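Local atomic coordinates of sulfite reductase [ferredoxin] (Mycobacterium tuberculosis, PDB entry 1ZJ8), a protein that reduces sulfite to sulfide with electrons from ferredoxin, using a siroheme and a [4Fe-4S] cluster, a step in the biosynthesis of sulfur-containing amino acids and cofactors. Residues Ser139-Val144 against Lys218-Ile223; Arg75-Tyr80 against Glu156-Leu161; Pro183-Ser188 against Val192-Trp197. All blocks are in the same frame, centred on the assembly; numbering follows the deposited sequence.

Contact 1. Residues Ser139-Val144 against Lys218-Ile223; sequences SDRQNV and KYKTAI. With SRM (siroheme), chain E.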
# COMPACT_ATOMS: atom_id res chain seq x y z
N SER A 139 -1.77 2.70 -6.37
CA SER A 139 -1.57 2.66 -4.96
C SER A 139 -0.26 1.91 -4.63
O SER A 139 0.30 1.20 -5.48
CB SER A 139 -2.78 1.95 -4.37
OG SER A 139 -2.64 0.54 -4.43
N ASP A 140 0.22 2.06 -3.40
CA ASP A 140 1.43 1.36 -2.95
C ASP A 140 1.13 -0.05 -2.39
O ASP A 140 1.93 -0.60 -1.64
CB ASP A 140 2.14 2.24 -1.93
CG ASP A 140 1.39 2.33 -0.63
OD1 ASP A 140 0.40 1.61 -0.50
OD2 ASP A 140 1.80 3.11 0.27
N ARG A 141 -0.03 -0.62 -2.74
CA ARG A 141 -0.32 -2.04 -2.54
C ARG A 141 -0.72 -2.68 -3.87
O ARG A 141 -1.47 -3.64 -3.89
CB ARG A 141 -1.48 -2.25 -1.54
CG ARG A 141 -1.17 -2.05 -0.06
CD ARG A 141 -2.24 -2.70 0.81
NE ARG A 141 -2.08 -4.17 0.94
CZ ARG A 141 -1.14 -4.77 1.70
NH1 ARG A 141 -0.28 -4.05 2.41
NH2 ARG A 141 -1.07 -6.09 1.75
N GLN A 142 -0.25 -2.11 -4.98
CA GLN A 142 -0.36 -2.69 -6.34
C GLN A 142 -1.77 -2.59 -6.96
O GLN A 142 -2.03 -3.20 -8.00
CB GLN A 142 0.19 -4.12 -6.40
CG GLN A 142 1.59 -4.27 -5.80
CD GLN A 142 2.15 -5.70 -5.90
OE1 GLN A 142 2.11 -6.48 -4.92
NE2 GLN A 142 2.70 -6.04 -7.08
N ASN A 143 -2.65 -1.79 -6.35
CA ASN A 143 -3.96 -1.45 -6.91
C ASN A 143 -4.01 -0.13 -7.73
O ASN A 143 -3.10 0.70 -7.68
CB ASN A 143 -4.98 -1.36 -5.77
CG ASN A 143 -5.20 -2.69 -5.07
OD1 ASN A 143 -5.06 -3.75 -5.69
ND2 ASN A 143 -5.56 -2.64 -3.78
N VAL A 144 -5.08 0.03 -8.49
CA VAL A 144 -5.46 1.33 -9.00
C VAL A 144 -6.70 1.77 -8.28
O VAL A 144 -7.52 0.94 -7.88
CB VAL A 144 -5.81 1.36 -10.48
CG1 VAL A 144 -4.56 1.32 -11.30
CG2 VAL A 144 -6.72 0.22 -10.83
N LYS A 218 -9.15 -4.60 9.11
CA LYS A 218 -8.45 -4.86 7.86
C LYS A 218 -7.23 -5.75 8.10
O LYS A 218 -6.62 -5.73 9.18
CB LYS A 218 -8.06 -3.54 7.17
CG LYS A 218 -7.02 -2.69 7.90
CD LYS A 218 -6.48 -1.56 7.02
CE LYS A 218 -7.23 -0.23 7.21
NZ LYS A 218 -6.78 0.80 6.22
N TYR A 219 -6.87 -6.51 7.05
CA TYR A 219 -5.86 -7.57 7.10
C TYR A 219 -5.02 -7.60 5.83
O TYR A 219 -5.52 -7.90 4.75
CB TYR A 219 -6.56 -8.90 7.27
CG TYR A 219 -5.69 -10.11 7.51
CD1 TYR A 219 -5.18 -10.37 8.76
CD2 TYR A 219 -5.46 -11.04 6.51
CE1 TYR A 219 -4.43 -11.50 9.01
CE2 TYR A 219 -4.72 -12.18 6.75
CZ TYR A 219 -4.20 -12.41 8.01
OH TYR A 219 -3.46 -13.54 8.29
N LYS A 220 -3.73 -7.32 5.98
CA LYS A 220 -2.84 -7.09 4.87
C LYS A 220 -1.82 -8.22 4.75
O LYS A 220 -1.15 -8.60 5.74
CB LYS A 220 -2.11 -5.75 5.06
CG LYS A 220 -2.98 -4.56 4.77
CD LYS A 220 -2.32 -3.24 5.13
CE LYS A 220 -3.21 -2.07 4.69
NZ LYS A 220 -2.89 -0.74 5.29
N THR A 221 -1.65 -8.70 3.52
CA THR A 221 -0.83 -9.85 3.25
C THR A 221 0.21 -9.57 2.15
O THR A 221 -0.09 -8.90 1.13
CB THR A 221 -1.72 -11.06 2.88
OG1 THR A 221 -2.53 -11.41 4.02
CG2 THR A 221 -0.90 -12.26 2.47
N ALA A 222 1.42 -10.10 2.35
CA ALA A 222 2.47 -10.03 1.36
C ALA A 222 3.15 -11.40 1.12
O ALA A 222 3.57 -12.06 2.07
CB ALA A 222 3.47 -9.02 1.80
N ILE A 223 3.27 -11.80 -0.15
CA ILE A 223 3.93 -13.07 -0.52
C ILE A 223 4.91 -12.92 -1.70
O ILE A 223 4.47 -12.59 -2.80
CB ILE A 223 2.88 -14.13 -0.87
CG1 ILE A 223 2.01 -14.46 0.35
CG2 ILE A 223 3.55 -15.41 -1.38
CD1 ILE A 223 0.86 -15.36 0.04
FE SRM E . -4.85 3.30 3.60
CHA SRM E . -7.59 4.57 5.20
CHB SRM E . -5.30 5.49 1.11
CHC SRM E . -2.27 2.05 2.06
CHD SRM E . -3.27 2.87 6.64
NA SRM E . -6.29 4.61 3.14
C1A SRM E . -7.40 4.91 3.84
C2A SRM E . -8.43 5.65 3.05
CMA SRM E . -9.46 4.69 2.54
CDA SRM E . -9.00 6.82 3.80
CEA SRM E . -10.37 6.73 4.40
O3A SRM E . -10.57 5.89 5.28
O4A SRM E . -11.29 7.47 4.02
C3A SRM E . -7.59 6.18 1.94
CAA SRM E . -8.25 6.17 0.60
CBA SRM E . -8.90 7.53 0.53
CCA SRM E . -8.95 8.02 -0.87
O1A SRM E . -7.96 7.84 -1.62
O2A SRM E . -10.00 8.60 -1.27
C4A SRM E . -6.33 5.38 2.05
NB SRM E . -4.05 3.61 1.83
C1B SRM E . -4.34 4.51 0.88
C2B SRM E . -3.59 4.33 -0.41
CMB SRM E . -4.42 4.57 -1.64
CDB SRM E . -2.47 5.31 -0.40
CEB SRM E . -1.57 5.35 -1.58
O3B SRM E . -1.52 6.33 -2.36
O4B SRM E . -0.86 4.37 -1.78
C3B SRM E . -3.10 2.92 -0.21
CAB SRM E . -4.11 1.91 -0.70
CBB SRM E . -3.48 0.61 -1.08
CCB SRM E . -4.54 -0.42 -1.33
O1B SRM E . -4.84 -0.74 -2.48
O2B SRM E . -5.10 -1.00 -0.41
C4B SRM E . -3.13 2.83 1.29
NC SRM E . -3.10 2.72 4.21
C1C SRM E . -2.21 2.06 3.45
C2C SRM E . -1.05 1.72 4.13
CDC SRM E . 0.26 1.22 3.60
CEC SRM E . 0.49 -0.22 3.37
O3C SRM E . -0.45 -1.03 3.44
O4C SRM E . 1.67 -0.54 3.12
C3C SRM E . -1.35 2.01 5.42
CAC SRM E . -0.33 1.76 6.48
CBC SRM E . 0.02 0.34 6.88
CCC SRM E . -1.05 -0.19 7.82
O1C SRM E . -2.20 -0.46 7.39
O2C SRM E . -0.73 -0.31 9.03
C4C SRM E . -2.61 2.55 5.46
ND SRM E . -5.46 3.33 5.53
C1D SRM E . -4.60 3.31 6.56
C2D SRM E . -5.24 3.84 7.70
CAD SRM E . -4.88 3.43 9.11
CBD SRM E . -5.63 2.30 9.74
CCD SRM E . -5.27 1.73 11.08
O1D SRM E . -4.87 0.54 11.10
O2D SRM E . -5.37 2.41 12.14
C3D SRM E . -6.52 4.19 7.30
CDD SRM E . -7.69 4.37 8.23
CED SRM E . -8.45 3.22 8.84
O3D SRM E . -8.29 2.06 8.44
O4D SRM E . -9.24 3.39 9.78
C4D SRM E . -6.64 3.86 5.96

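Contact 2. Residues Arg75-Tyr80 against Glu156-Leu161; sequences RWWGLY and EIWRRL. With SRM (siroheme), chain E.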
# COMPACT_ATOMS: atom_id res chain seq x y z
N ARG A 75 -17.66 -0.76 1.60
CA ARG A 75 -16.23 -1.01 1.61
C ARG A 75 -15.90 -2.44 1.18
O ARG A 75 -14.92 -2.67 0.48
CB ARG A 75 -15.67 -0.71 2.99
CG ARG A 75 -15.88 0.75 3.38
CD ARG A 75 -15.32 1.03 4.73
NE ARG A 75 -15.40 2.44 5.04
CZ ARG A 75 -14.86 3.00 6.11
NH1 ARG A 75 -14.19 2.27 6.99
NH2 ARG A 75 -15.00 4.30 6.31
N TRP A 76 -16.74 -3.39 1.55
CA TRP A 76 -16.51 -4.78 1.17
C TRP A 76 -16.48 -4.95 -0.34
O TRP A 76 -16.16 -6.05 -0.82
CB TRP A 76 -17.58 -5.70 1.77
CG TRP A 76 -17.21 -6.23 3.09
CD1 TRP A 76 -16.82 -7.50 3.37
CD2 TRP A 76 -17.17 -5.50 4.33
NE1 TRP A 76 -16.55 -7.62 4.71
CE2 TRP A 76 -16.76 -6.41 5.32
CE3 TRP A 76 -17.45 -4.18 4.70
CZ2 TRP A 76 -16.62 -6.04 6.66
CZ3 TRP A 76 -17.31 -3.81 6.03
CH2 TRP A 76 -16.90 -4.73 6.99
N TRP A 77 -16.82 -3.89 -1.07
CA TRP A 77 -16.66 -3.88 -2.52
C TRP A 77 -15.73 -2.77 -3.00
O TRP A 77 -15.74 -2.42 -4.18
CB TRP A 77 -18.01 -3.79 -3.21
CG TRP A 77 -18.81 -5.01 -2.99
CD1 TRP A 77 -19.76 -5.18 -2.04
CD2 TRP A 77 -18.69 -6.25 -3.69
NE1 TRP A 77 -20.26 -6.46 -2.11
CE2 TRP A 77 -19.62 -7.14 -3.12
CE3 TRP A 77 -17.90 -6.70 -4.76
CZ2 TRP A 77 -19.80 -8.46 -3.57
CZ3 TRP A 77 -18.07 -8.02 -5.20
CH2 TRP A 77 -19.02 -8.88 -4.60
N GLY A 78 -14.91 -2.23 -2.11
CA GLY A 78 -13.93 -1.22 -2.50
C GLY A 78 -14.53 0.14 -2.88
O GLY A 78 -13.90 0.90 -3.63
N LEU A 79 -15.72 0.43 -2.35
CA LEU A 79 -16.37 1.73 -2.54
C LEU A 79 -16.27 2.49 -1.25
O LEU A 79 -16.85 2.12 -0.24
CB LEU A 79 -17.82 1.59 -2.96
CG LEU A 79 -17.94 1.14 -4.42
CD1 LEU A 79 -19.26 0.43 -4.65
CD2 LEU A 79 -17.76 2.31 -5.39
N TYR A 80 -15.47 3.53 -1.30
CA TYR A 80 -15.21 4.40 -0.18
C TYR A 80 -15.74 5.79 -0.66
O TYR A 80 -15.55 6.19 -1.81
CB TYR A 80 -13.69 4.38 0.12
CG TYR A 80 -13.15 3.56 1.32
CD1 TYR A 80 -13.18 4.12 2.60
CD2 TYR A 80 -12.47 2.29 1.16
CE1 TYR A 80 -12.65 3.46 3.71
CE2 TYR A 80 -11.92 1.63 2.30
CZ TYR A 80 -12.03 2.23 3.55
OH TYR A 80 -11.52 1.61 4.67
N GLU A 156 -22.12 -1.50 -14.26
CA GLU A 156 -21.51 -1.46 -15.60
C GLU A 156 -20.00 -1.73 -15.50
O GLU A 156 -19.44 -2.52 -16.25
CB GLU A 156 -21.75 -0.10 -16.29
CG GLU A 156 -22.14 -0.16 -17.77
CD GLU A 156 -20.98 -0.45 -18.73
OE1 GLU A 156 -20.24 -1.43 -18.48
OE2 GLU A 156 -20.84 0.26 -19.75
N ILE A 157 -19.36 -1.06 -14.54
CA ILE A 157 -17.94 -1.23 -14.33
C ILE A 157 -17.64 -2.69 -13.98
O ILE A 157 -16.82 -3.33 -14.66
CB ILE A 157 -17.41 -0.26 -13.23
CG1 ILE A 157 -17.49 1.18 -13.76
CG2 ILE A 157 -15.99 -0.64 -12.82
CD1 ILE A 157 -17.33 2.25 -12.71
N TRP A 158 -18.33 -3.21 -12.96
CA TRP A 158 -18.13 -4.60 -12.48
C TRP A 158 -18.18 -5.61 -13.61
O TRP A 158 -17.48 -6.63 -13.61
CB TRP A 158 -19.18 -4.97 -11.43
CG TRP A 158 -18.85 -4.49 -10.03
CD1 TRP A 158 -17.61 -4.20 -9.51
CD2 TRP A 158 -19.78 -4.32 -8.96
NE1 TRP A 158 -17.72 -3.83 -8.19
CE2 TRP A 158 -19.04 -3.89 -7.83
CE3 TRP A 158 -21.17 -4.47 -8.84
CZ2 TRP A 158 -19.64 -3.62 -6.59
CZ3 TRP A 158 -21.76 -4.20 -7.62
CH2 TRP A 158 -21.00 -3.78 -6.52
N ARG A 159 -19.01 -5.30 -14.59
CA ARG A 159 -19.23 -6.16 -15.71
C ARG A 159 -18.03 -6.13 -16.69
O ARG A 159 -17.58 -7.19 -17.16
CB ARG A 159 -20.54 -5.72 -16.37
CG ARG A 159 -21.39 -6.85 -16.93
CD ARG A 159 -21.53 -6.74 -18.44
NE ARG A 159 -21.90 -5.37 -18.85
CZ ARG A 159 -21.20 -4.58 -19.67
NH1 ARG A 159 -20.05 -5.00 -20.24
NH2 ARG A 159 -21.66 -3.36 -19.95
N ARG A 160 -17.49 -4.94 -16.98
CA ARG A 160 -16.27 -4.81 -17.81
C ARG A 160 -15.02 -5.33 -17.10
O ARG A 160 -14.13 -5.92 -17.72
CB ARG A 160 -16.01 -3.36 -18.23
CG ARG A 160 -17.16 -2.68 -18.93
CD ARG A 160 -16.68 -1.64 -19.92
NE ARG A 160 -17.55 -0.46 -19.92
CZ ARG A 160 -17.48 0.55 -20.79
NH1 ARG A 160 -16.58 0.57 -21.76
NH2 ARG A 160 -18.33 1.57 -20.68
N LEU A 161 -14.93 -5.07 -15.79
CA LEU A 161 -13.83 -5.56 -14.97
C LEU A 161 -13.80 -7.07 -14.92
O LEU A 161 -12.73 -7.68 -15.07
CB LEU A 161 -13.99 -5.07 -13.54
CG LEU A 161 -13.73 -3.60 -13.31
CD1 LEU A 161 -14.03 -3.31 -11.85
CD2 LEU A 161 -12.29 -3.22 -13.66
FE SRM E . -4.85 3.30 3.60
CHA SRM E . -7.59 4.57 5.20
CHB SRM E . -5.30 5.49 1.11
CHC SRM E . -2.27 2.05 2.06
CHD SRM E . -3.27 2.87 6.64
NA SRM E . -6.29 4.61 3.14
C1A SRM E . -7.40 4.91 3.84
C2A SRM E . -8.43 5.65 3.05
CMA SRM E . -9.46 4.69 2.54
CDA SRM E . -9.00 6.82 3.80
CEA SRM E . -10.37 6.73 4.40
O3A SRM E . -10.57 5.89 5.28
O4A SRM E . -11.29 7.47 4.02
C3A SRM E . -7.59 6.18 1.94
CAA SRM E . -8.25 6.17 0.60
CBA SRM E . -8.90 7.53 0.53
CCA SRM E . -8.95 8.02 -0.87
O1A SRM E . -7.96 7.84 -1.62
O2A SRM E . -10.00 8.60 -1.27
C4A SRM E . -6.33 5.38 2.05
NB SRM E . -4.05 3.61 1.83
C1B SRM E . -4.34 4.51 0.88
C2B SRM E . -3.59 4.33 -0.41
CMB SRM E . -4.42 4.57 -1.64
CDB SRM E . -2.47 5.31 -0.40
CEB SRM E . -1.57 5.35 -1.58
O3B SRM E . -1.52 6.33 -2.36
O4B SRM E . -0.86 4.37 -1.78
C3B SRM E . -3.10 2.92 -0.21
CAB SRM E . -4.11 1.91 -0.70
CBB SRM E . -3.48 0.61 -1.08
CCB SRM E . -4.54 -0.42 -1.33
O1B SRM E . -4.84 -0.74 -2.48
O2B SRM E . -5.10 -1.00 -0.41
C4B SRM E . -3.13 2.83 1.29
NC SRM E . -3.10 2.72 4.21
C1C SRM E . -2.21 2.06 3.45
C2C SRM E . -1.05 1.72 4.13
CDC SRM E . 0.26 1.22 3.60
CEC SRM E . 0.49 -0.22 3.37
O3C SRM E . -0.45 -1.03 3.44
O4C SRM E . 1.67 -0.54 3.12
C3C SRM E . -1.35 2.01 5.42
CAC SRM E . -0.33 1.76 6.48
CBC SRM E . 0.02 0.34 6.88
CCC SRM E . -1.05 -0.19 7.82
O1C SRM E . -2.20 -0.46 7.39
O2C SRM E . -0.73 -0.31 9.03
C4C SRM E . -2.61 2.55 5.46
ND SRM E . -5.46 3.33 5.53
C1D SRM E . -4.60 3.31 6.56
C2D SRM E . -5.24 3.84 7.70
CAD SRM E . -4.88 3.43 9.11
CBD SRM E . -5.63 2.30 9.74
CCD SRM E . -5.27 1.73 11.08
O1D SRM E . -4.87 0.54 11.10
O2D SRM E . -5.37 2.41 12.14
C3D SRM E . -6.52 4.19 7.30
CDD SRM E . -7.69 4.37 8.23
CED SRM E . -8.45 3.22 8.84
O3D SRM E . -8.29 2.06 8.44
O4D SRM E . -9.24 3.39 9.78
C4D SRM E . -6.64 3.86 5.96

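Contact 3. Residues Pro183-Ser188 against Val192-Trp197; sequences PLAGES and VLDPTW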
# COMPACT_ATOMS: atom_id res chain seq x y z
N PRO A 183 6.69 -7.90 -8.18
CA PRO A 183 6.50 -7.45 -9.55
C PRO A 183 7.26 -8.24 -10.58
O PRO A 183 7.01 -8.05 -11.76
CB PRO A 183 7.08 -6.02 -9.52
CG PRO A 183 6.96 -5.58 -8.16
CD PRO A 183 7.14 -6.81 -7.31
N LEU A 184 8.22 -9.07 -10.16
CA LEU A 184 8.96 -9.95 -11.08
C LEU A 184 8.82 -11.41 -10.71
O LEU A 184 9.72 -12.21 -10.96
CB LEU A 184 10.44 -9.55 -11.13
CG LEU A 184 10.67 -8.53 -12.24
CD1 LEU A 184 10.50 -7.11 -11.70
CD2 LEU A 184 12.03 -8.74 -12.84
N ALA A 185 7.68 -11.75 -10.12
CA ALA A 185 7.43 -13.13 -9.74
C ALA A 185 7.50 -14.03 -10.99
O ALA A 185 6.80 -13.78 -11.98
CB ALA A 185 6.09 -13.22 -9.07
N GLY A 186 8.37 -15.04 -10.95
CA GLY A 186 8.55 -15.96 -12.07
C GLY A 186 9.54 -15.57 -13.15
O GLY A 186 9.79 -16.34 -14.08
N GLU A 187 10.11 -14.36 -13.05
CA GLU A 187 11.11 -13.94 -14.03
C GLU A 187 12.41 -13.35 -13.45
O GLU A 187 13.40 -13.22 -14.20
CB GLU A 187 10.50 -12.96 -15.03
CG GLU A 187 9.26 -13.51 -15.77
CD GLU A 187 9.56 -14.71 -16.69
OE1 GLU A 187 10.76 -14.99 -16.93
OE2 GLU A 187 8.59 -15.34 -17.20
N SER A 188 12.43 -13.01 -12.16
CA SER A 188 13.64 -12.46 -11.54
C SER A 188 14.76 -13.47 -11.53
O SER A 188 14.56 -14.65 -11.23
CB SER A 188 13.38 -11.96 -10.11
OG SER A 188 14.56 -11.40 -9.53
N VAL A 192 14.17 -16.47 -4.90
CA VAL A 192 14.34 -17.81 -4.32
C VAL A 192 13.39 -18.80 -4.99
O VAL A 192 13.77 -19.93 -5.26
CB VAL A 192 14.11 -17.83 -2.78
CG1 VAL A 192 14.19 -19.28 -2.24
CG2 VAL A 192 15.12 -16.90 -2.03
N LEU A 193 12.14 -18.36 -5.19
CA LEU A 193 11.14 -19.09 -5.99
C LEU A 193 9.99 -18.14 -6.51
O LEU A 193 10.01 -16.92 -6.28
CB LEU A 193 10.58 -20.28 -5.19
CG LEU A 193 9.52 -20.03 -4.12
CD1 LEU A 193 9.09 -21.34 -3.53
CD2 LEU A 193 10.01 -19.11 -3.05
N ASP A 194 9.01 -18.69 -7.24
CA ASP A 194 7.84 -17.92 -7.66
C ASP A 194 6.63 -18.45 -6.92
O ASP A 194 6.07 -19.48 -7.30
CB ASP A 194 7.58 -18.01 -9.15
CG ASP A 194 6.35 -17.20 -9.57
OD1 ASP A 194 5.82 -16.43 -8.75
OD2 ASP A 194 5.90 -17.30 -10.73
N PRO A 195 6.16 -17.71 -5.91
CA PRO A 195 5.10 -18.23 -5.11
C PRO A 195 3.73 -17.75 -5.63
O PRO A 195 2.73 -17.86 -4.91
CB PRO A 195 5.41 -17.62 -3.75
CG PRO A 195 5.90 -16.25 -4.09
CD PRO A 195 6.52 -16.35 -5.48
N THR A 196 3.69 -17.24 -6.86
CA THR A 196 2.44 -16.74 -7.43
C THR A 196 1.31 -17.75 -7.23
O THR A 196 0.22 -17.37 -6.82
CB THR A 196 2.54 -16.50 -8.91
OG1 THR A 196 3.60 -15.58 -9.16
CG2 THR A 196 1.22 -15.93 -9.43
N TRP A 197 1.59 -19.02 -7.49
CA TRP A 197 0.62 -20.06 -7.23
C TRP A 197 -0.10 -19.93 -5.89
O TRP A 197 -1.31 -20.19 -5.82
CB TRP A 197 1.27 -21.43 -7.27
CG TRP A 197 0.28 -22.52 -7.11
CD1 TRP A 197 -0.44 -23.12 -8.10
CD2 TRP A 197 -0.11 -23.15 -5.89
NE1 TRP A 197 -1.25 -24.09 -7.58
CE2 TRP A 197 -1.07 -24.13 -6.22
CE3 TRP A 197 0.27 -22.99 -4.55
CZ2 TRP A 197 -1.67 -24.94 -5.24
CZ3 TRP A 197 -0.31 -23.80 -3.59
CH2 TRP A 197 -1.27 -24.76 -3.95

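Contact 1. Residues Ser139-Val144 against Lys218-Ile223
Arg141 lays its guanidinium against the aliphatic stem of Lys220, whose CG stands 3.5 Å above the plane, over its centre. CB of Lys220 lies over the same group, 3.5 Å from NH2 of Arg141. Lysine suits the place because its methylenes can pad a charged flat group while its ammonium travels on; its chain is extended beyond CG and runs toward the siroheme carboxylates. Arg141 instead bends at chi3 (79°), which turns NH1 to siroheme O3C in a hydrogen bond of 3.2 Å. NZ of Lys220 makes a weak bond to the same oxygen, its modelled place being uncertain. Two cations thus serve an anionic cofactor, and the carboxylate probably offsets their mutual charge. Residues 139-143 turn between antiparallel strands 135-138 and 144-149, whereas 218-223 runs along strand 219-224 of the mixed sheet. The turn also offers Asp140 N to siroheme O4B at 3.0 Å (N-H...O 161°); Asn143 ND2 points at O1B, but is modelled too close for that bond to be relied on. Behind this shell, Ser139 OG accepts from Asn143 N at 3.0 Å, a small hydroxyl bracing the turn from within, and Asn143 OD1 receives Cys111 N. Asn234 OD1 and Val178 O take further N-H groups of the Arg141 guanidinium, fixing its rotation, while Asp235 holds Lys220 N.

Contact 2. Residues Arg75-Tyr80 against Glu156-Leu161
Trp77 meets Trp158 from its first side-chain carbon onward. CB of Trp77 touches CZ2 of Trp158 at 3.8 Å, reaching the edge of that indole near its plane. With chi1 of -67°, CG of Trp77 stands beside the backbone N, and the indole is carried across the rim of its partner: CG lies 3.9 Å from CZ2 of Trp158, and CD2 and CE3 follow at similar range. CH2 of Trp158 sits over one face of the Trp77 ring, 4.2 Å above the plane and displaced toward the rim. The six-membered rings, with centroids 5.2 Å apart and planes at 56°, are oblique, neither stacked nor edge-to-face. On the far side of the indole, NE1 of Trp77 donates to Leu47 O. Tryptophan suits both places because a wide ring can span from helix 154-162 to the loop entering strand 79-83, an outer strand of an antiparallel sheet. Gly78 turns the chain there at positive phi, a conformation that favours glycine. Two residues on, Tyr80 holds the CMA methyl of siroheme 3.5 Å over its ring centre, while CD of Arg75 covers the opposite face, offset toward the rim. CE2 of Tyr80 is covalently linked to Cys172 SG, the cysteinyl-tyrosine bond of this active site. On the helix surface, Glu156 forms a salt-bridge network with Arg159 and Arg160. The ring-to-ring contact of the tryptophans is apolar and dispersive, with no hydrogen bond across it, while Thr168 OG1 bridges the polar groups of the two residues, NE1 of Trp158 and the carbonyl of Trp77. Arg50 makes a cation-pi contact with Trp158, a charge that would probably polarise the ring.

Contact 3. Residues Pro183-Ser188 against Val192-Trp197
Gly186 lies over one face of the Asp194 carboxylate, its N 3.3 Å from CG of Asp194, while the backbone N of Thr196 approaches from the other side. That N donates to OD1 of Asp194 at 3.0 Å from well above the plane (56° out of it), forming an Asx turn. CB of Ala185 packs against OD1 of Asp194 (3.2 Å) and OG1 of Thr196 (3.4 Å). OD2 of Asp194 rests on CA of Gly186, 3.3 Å away. Gly186 N is not bonded to Asp194; it donates to Glu191 instead. Residues 184-187 form a type II beta turn, closed by Glu187 N to Leu184 O at 3.0 Å, and Gly186, with phi of 87°, takes the third position that glycine favours. Glu187 forms a salt bridge with Arg383. Pro195 is at the N-cap position of helix 196-206, where its missing N-H costs no helical hydrogen bond. The contact is thus structural packing at the start of a beta-alpha-beta crossover: the turn follows strand 176-181, the helix leads to the parallel neighbour 219-224, and Leu193 and Pro195 rest on Leu250 of strand 249-254.

How the contacts relate
From the N terminus, contact 2 opens first at 75-80, and contact 1 opens at 139-144 before helix segment 156-161 closes contact 2; the two loops therefore cross. Contact 3 runs from the loop after strand 176-181 to the first turn of helix 196-206 and is nested inside the long loop that contact 1 closes at 218-223. Contacts 1 and 2 both touch the siroheme, but not each other; their centres are about 17 Å apart. Contact 3 meets contact 1 where Ile223 CG2 packs on Pro195 CG at 3.7 Å. Contact 1 ties the turn between strands 135-138 and 144-149 to the mixed sheet, contact 2 joins helix 154-162 to the loop before strand 79-83, and contact 3 stays within the mixed sheet's crossover.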